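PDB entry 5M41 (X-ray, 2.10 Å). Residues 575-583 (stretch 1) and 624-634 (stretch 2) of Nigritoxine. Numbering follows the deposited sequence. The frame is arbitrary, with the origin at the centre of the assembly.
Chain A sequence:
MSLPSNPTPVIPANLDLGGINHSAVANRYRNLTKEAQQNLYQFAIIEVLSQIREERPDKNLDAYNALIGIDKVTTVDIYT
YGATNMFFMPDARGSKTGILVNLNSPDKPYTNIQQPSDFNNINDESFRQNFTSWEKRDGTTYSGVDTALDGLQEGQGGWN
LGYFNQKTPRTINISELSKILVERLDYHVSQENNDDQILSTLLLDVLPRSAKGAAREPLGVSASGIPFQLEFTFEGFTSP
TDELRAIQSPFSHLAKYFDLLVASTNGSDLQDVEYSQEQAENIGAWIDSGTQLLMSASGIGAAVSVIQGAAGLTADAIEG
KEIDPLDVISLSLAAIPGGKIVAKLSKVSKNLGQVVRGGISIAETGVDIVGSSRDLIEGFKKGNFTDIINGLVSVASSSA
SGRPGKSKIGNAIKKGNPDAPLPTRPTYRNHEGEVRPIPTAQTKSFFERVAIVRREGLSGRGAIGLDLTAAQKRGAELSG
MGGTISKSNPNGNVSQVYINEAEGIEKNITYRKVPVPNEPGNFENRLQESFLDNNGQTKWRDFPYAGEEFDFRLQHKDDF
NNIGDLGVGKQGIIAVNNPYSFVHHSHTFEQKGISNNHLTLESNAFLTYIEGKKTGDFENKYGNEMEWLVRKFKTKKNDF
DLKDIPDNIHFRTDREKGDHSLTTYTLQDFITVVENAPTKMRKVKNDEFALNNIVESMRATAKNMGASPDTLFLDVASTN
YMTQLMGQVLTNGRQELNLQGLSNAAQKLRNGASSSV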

# COMPACT_ATOMS: atom_id res chain seq x y z
N ALA A 575 34.39 2.04 13.05
CA ALA A 575 32.99 1.60 12.98
C ALA A 575 32.22 2.31 11.88
O ALA A 575 32.29 3.54 11.74
N VAL A 576 31.45 1.53 11.13
CA VAL A 576 30.67 2.09 10.04
C VAL A 576 29.41 2.80 10.59
O VAL A 576 28.96 2.49 11.70
N ASN A 577 28.87 3.79 9.86
CA ASN A 577 27.68 4.51 10.31
C ASN A 577 26.39 3.70 10.23
O ASN A 577 25.46 3.95 11.03
N ASN A 578 26.31 2.77 9.27
CA ASN A 578 25.07 1.99 9.01
C ASN A 578 24.35 1.63 10.31
O ASN A 578 24.95 1.00 11.19
N PRO A 579 23.07 2.03 10.44
CA PRO A 579 22.45 1.81 11.75
C PRO A 579 22.15 0.33 12.06
O PRO A 579 21.83 0.02 13.18
N TYR A 580 22.30 -0.54 11.07
CA TYR A 580 22.12 -1.99 11.26
C TYR A 580 23.44 -2.73 11.44
O TYR A 580 23.50 -3.95 11.28
N SER A 581 24.52 -1.99 11.69
CA SER A 581 25.83 -2.60 11.89
C SER A 581 25.99 -3.14 13.30
O SER A 581 25.76 -2.41 14.28
N PHE A 582 26.43 -4.41 13.39
CA PHE A 582 26.72 -5.08 14.67
C PHE A 582 28.17 -5.53 14.74
O PHE A 582 28.53 -6.41 15.56
N VAL A 583 28.99 -4.91 13.90
CA VAL A 583 30.43 -5.19 13.82
C VAL A 583 31.24 -3.91 13.78
O VAL A 583 30.72 -2.82 13.52
N ASN A 624 10.26 1.24 20.03
CA ASN A 624 10.51 1.78 18.71
C ASN A 624 11.88 1.27 18.20
O ASN A 624 12.91 1.40 18.87
N GLU A 625 11.86 0.66 17.01
CA GLU A 625 13.03 -0.03 16.49
C GLU A 625 14.10 0.97 16.08
O GLU A 625 15.29 0.73 16.28
N MET A 626 13.67 2.08 15.51
CA MET A 626 14.54 3.18 15.15
C MET A 626 15.30 3.72 16.37
O MET A 626 16.53 3.93 16.33
N GLU A 627 14.57 3.96 17.45
CA GLU A 627 15.16 4.42 18.70
C GLU A 627 16.13 3.34 19.20
O GLU A 627 17.24 3.65 19.65
N TRP A 628 15.72 2.07 19.09
CA TRP A 628 16.56 0.98 19.59
C TRP A 628 17.90 0.96 18.90
O TRP A 628 18.94 0.79 19.56
N LEU A 629 17.91 1.14 17.58
CA LEU A 629 19.14 1.04 16.78
C LEU A 629 20.09 2.23 16.98
O LEU A 629 21.31 2.05 17.03
N VAL A 630 19.53 3.42 17.08
CA VAL A 630 20.31 4.61 17.38
C VAL A 630 20.92 4.42 18.76
O VAL A 630 22.11 4.67 18.94
N ARG A 631 20.13 3.96 19.73
CA ARG A 631 20.61 3.80 21.10
C ARG A 631 21.69 2.71 21.23
O ARG A 631 22.52 2.77 22.13
N LYS A 632 21.69 1.74 20.31
CA LYS A 632 22.66 0.64 20.34
C LYS A 632 24.09 1.17 20.32
O LYS A 632 24.95 0.65 21.03
N PHE A 633 24.33 2.24 19.56
CA PHE A 633 25.67 2.79 19.39
C PHE A 633 26.23 3.50 20.65
O PHE A 633 27.41 3.82 20.70
N LYS A 634 25.36 3.71 21.65
CA LYS A 634 25.69 4.36 22.92
C LYS A 634 25.71 3.34 24.05
O LYS A 634 25.98 3.70 25.20

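Stretch 1 leaves the end of a strand and folds through a type I turn from Asn578 to Ser581 that rests against the helix of stretch 2, with Pro579 and Leu629 closest in backbone register (CA to CA 6.1 Å). Much of what this loop offers the helix is backbone carbonyl, and stretch 2 answers chiefly with Leu629, Lys632 and Phe633, whose CA-to-CB bonds all point toward the loop.

The strand end makes little side-chain contact. Val576 (chi1 p) points sideways and Asn577 (m) away; their carbonyl oxygens lie obliquely to the ring of Phe633, Val576 O at 4.3 Å from CE1 and Asn577 O at 4.2 Å from CZ. Asn578 (t) also points away and serves its own turn: Tyr580 N donates to Asn578 OD1 at 2.9 Å, while Ser581 N donates to Asn578 O at 3.1 Å. That same Asn578 O meets the edge of the Phe633 ring, 3.3 Å from Phe633 CZ. Phe633 (chi1 m, chi2 -81°) thus sets its ring rim against the turn, and Pro579 O also lies near the ring plane, 3.7 Å from Phe633 CE2. The CA-to-CB bond of Pro579 points sideways, and its ring is C-gamma endo; Pro579 O reaches Leu629 CD2 at 3.5 Å.

Tyr580 leaves the backbone away from the helix, but its m rotamer, with chi2 at -87°, brings the end of the ring back. Tyr580 CE1 packs on Leu629 CD1 at 3.6 Å, Leu629 itself being m,t. Further out, Glu625 (t,t) extends its carboxylate to the ring edge, and water 1 joins the two polar ends: it accepts from Tyr580 OH at 2.7 Å and donates to Glu625 OE2 at 2.8 Å.

The direct hydrogen bond between the stretches comes at Ser581. Lys632, with chi1 t and chi2 between wells at -97°, carries its ammonium group past the aromatic rings to donate from NZ to Ser581 O at 2.8 Å; NZ is also bonded elsewhere in the structure. The Ser581 side chain (t) serves its own stretch, where Val583 N makes a weak bond to Ser581 OG at 3.5 Å.

Phe582 (chi1 m, chi2 -85°) starts sideways and swings its ring end to the helix. Phe582 CZ lies 4.1 Å from Leu629 CD2, and Phe582 CD1 the same distance from Lys632 CE, so the aliphatic part of the lysine joins the apolar packing. Trp628 (chi1 t, chi2 101°) meets Phe582 edge to edge, CZ3 to CE1 at 4.0 Å. Val583 points away.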

# COMPACT_ATOMS: atom_id res chain seq x y z
CB ALA A 575 32.30 1.82 14.32
CB VAL A 576 30.35 0.99 8.97
CG1 VAL A 576 29.21 0.09 9.43
CG2 VAL A 576 30.00 1.63 7.64
CB ASN A 577 27.47 5.78 9.50
CG ASN A 577 28.47 6.86 9.83
OD1 ASN A 577 29.09 6.85 10.89
ND2 ASN A 577 28.61 7.82 8.92
CB ASN A 578 25.38 0.70 8.27
CG ASN A 578 24.13 0.06 7.66
OD1 ASN A 578 23.10 -0.15 8.34
ND2 ASN A 578 24.20 -0.24 6.36
CB PRO A 579 21.15 2.64 11.67
CG PRO A 579 20.85 2.73 10.22
CD PRO A 579 22.15 2.66 9.48
CB TYR A 580 21.37 -2.58 10.05
CG TYR A 580 19.95 -2.07 9.92
CD1 TYR A 580 18.89 -2.69 10.58
CD2 TYR A 580 19.66 -0.97 9.12
CE1 TYR A 580 17.58 -2.23 10.45
CE2 TYR A 580 18.37 -0.50 8.97
CZ TYR A 580 17.34 -1.12 9.64
OH TYR A 580 16.08 -0.63 9.47
CB SER A 581 26.92 -1.56 11.67
OG SER A 581 28.18 -2.10 12.03
CB PHE A 582 25.75 -6.25 14.92
CG PHE A 582 24.32 -5.80 15.08
CD1 PHE A 582 23.85 -5.37 16.32
CD2 PHE A 582 23.47 -5.76 13.97
CE1 PHE A 582 22.54 -4.91 16.45
CE2 PHE A 582 22.16 -5.29 14.10
CZ PHE A 582 21.70 -4.87 15.34
CB VAL A 583 30.80 -6.05 12.58
CG1 VAL A 583 30.15 -7.43 12.64
CG2 VAL A 583 30.43 -5.33 11.28
CB ASN A 624 10.50 3.29 18.82
CG ASN A 624 10.81 3.99 17.52
OD1 ASN A 624 11.82 3.75 16.89
ND2 ASN A 624 9.93 4.90 17.14
CB GLU A 625 12.65 -0.95 15.33
CG GLU A 625 13.81 -1.83 14.85
CD GLU A 625 13.44 -2.70 13.66
OE1 GLU A 625 12.23 -2.86 13.42
OE2 GLU A 625 14.34 -3.23 12.97
CB MET A 626 13.69 4.27 14.51
CG MET A 626 14.45 5.36 13.79
SD MET A 626 13.35 6.34 12.74
CE MET A 626 12.86 5.11 11.57
CB GLU A 627 14.08 4.74 19.74
CG GLU A 627 13.27 5.99 19.42
CD GLU A 627 12.19 6.33 20.45
OE1 GLU A 627 11.82 5.49 21.28
OE2 GLU A 627 11.69 7.46 20.43
CB TRP A 628 15.84 -0.37 19.53
CG TRP A 628 16.59 -1.48 20.25
CD1 TRP A 628 16.31 -2.00 21.52
CD2 TRP A 628 17.77 -2.21 19.79
NE1 TRP A 628 17.22 -2.99 21.84
CE2 TRP A 628 18.12 -3.15 20.85
CE3 TRP A 628 18.55 -2.18 18.63
CZ2 TRP A 628 19.20 -4.02 20.74
CZ3 TRP A 628 19.64 -3.06 18.53
CH2 TRP A 628 19.95 -3.95 19.56
CB LEU A 629 18.79 0.88 15.29
CG LEU A 629 18.18 -0.49 14.93
CD1 LEU A 629 17.49 -0.47 13.56
CD2 LEU A 629 19.25 -1.58 15.02
CB VAL A 630 19.45 5.90 17.29
CG1 VAL A 630 20.17 7.09 17.91
CG2 VAL A 630 19.09 6.19 15.83
CB ARG A 631 19.44 3.55 22.05
CG ARG A 631 19.80 3.44 23.53
CD ARG A 631 18.56 3.31 24.39
NE ARG A 631 17.69 2.22 23.95
CZ ARG A 631 16.44 2.38 23.53
NH1 ARG A 631 15.88 3.58 23.51
NH2 ARG A 631 15.73 1.33 23.14
CB LYS A 632 22.37 -0.36 19.19
CG LYS A 632 23.45 -1.39 18.84
CD LYS A 632 24.31 -0.91 17.67
CE LYS A 632 25.52 -1.81 17.46
NZ LYS A 632 26.60 -1.16 16.65
CB PHE A 633 25.70 3.71 18.17
CG PHE A 633 25.55 2.97 16.86
CD1 PHE A 633 26.65 2.35 16.27
CD2 PHE A 633 24.31 2.88 16.23
CE1 PHE A 633 26.51 1.67 15.08
CE2 PHE A 633 24.16 2.17 15.05
CZ PHE A 633 25.26 1.56 14.47
CB LYS A 634 24.64 5.41 23.26
CG LYS A 634 24.53 6.56 22.27
CD LYS A 634 23.20 7.27 22.45
CE LYS A 634 23.19 8.60 21.71
NZ LYS A 634 21.87 8.84 21.07
O HOH W 1 14.12 -2.24 10.41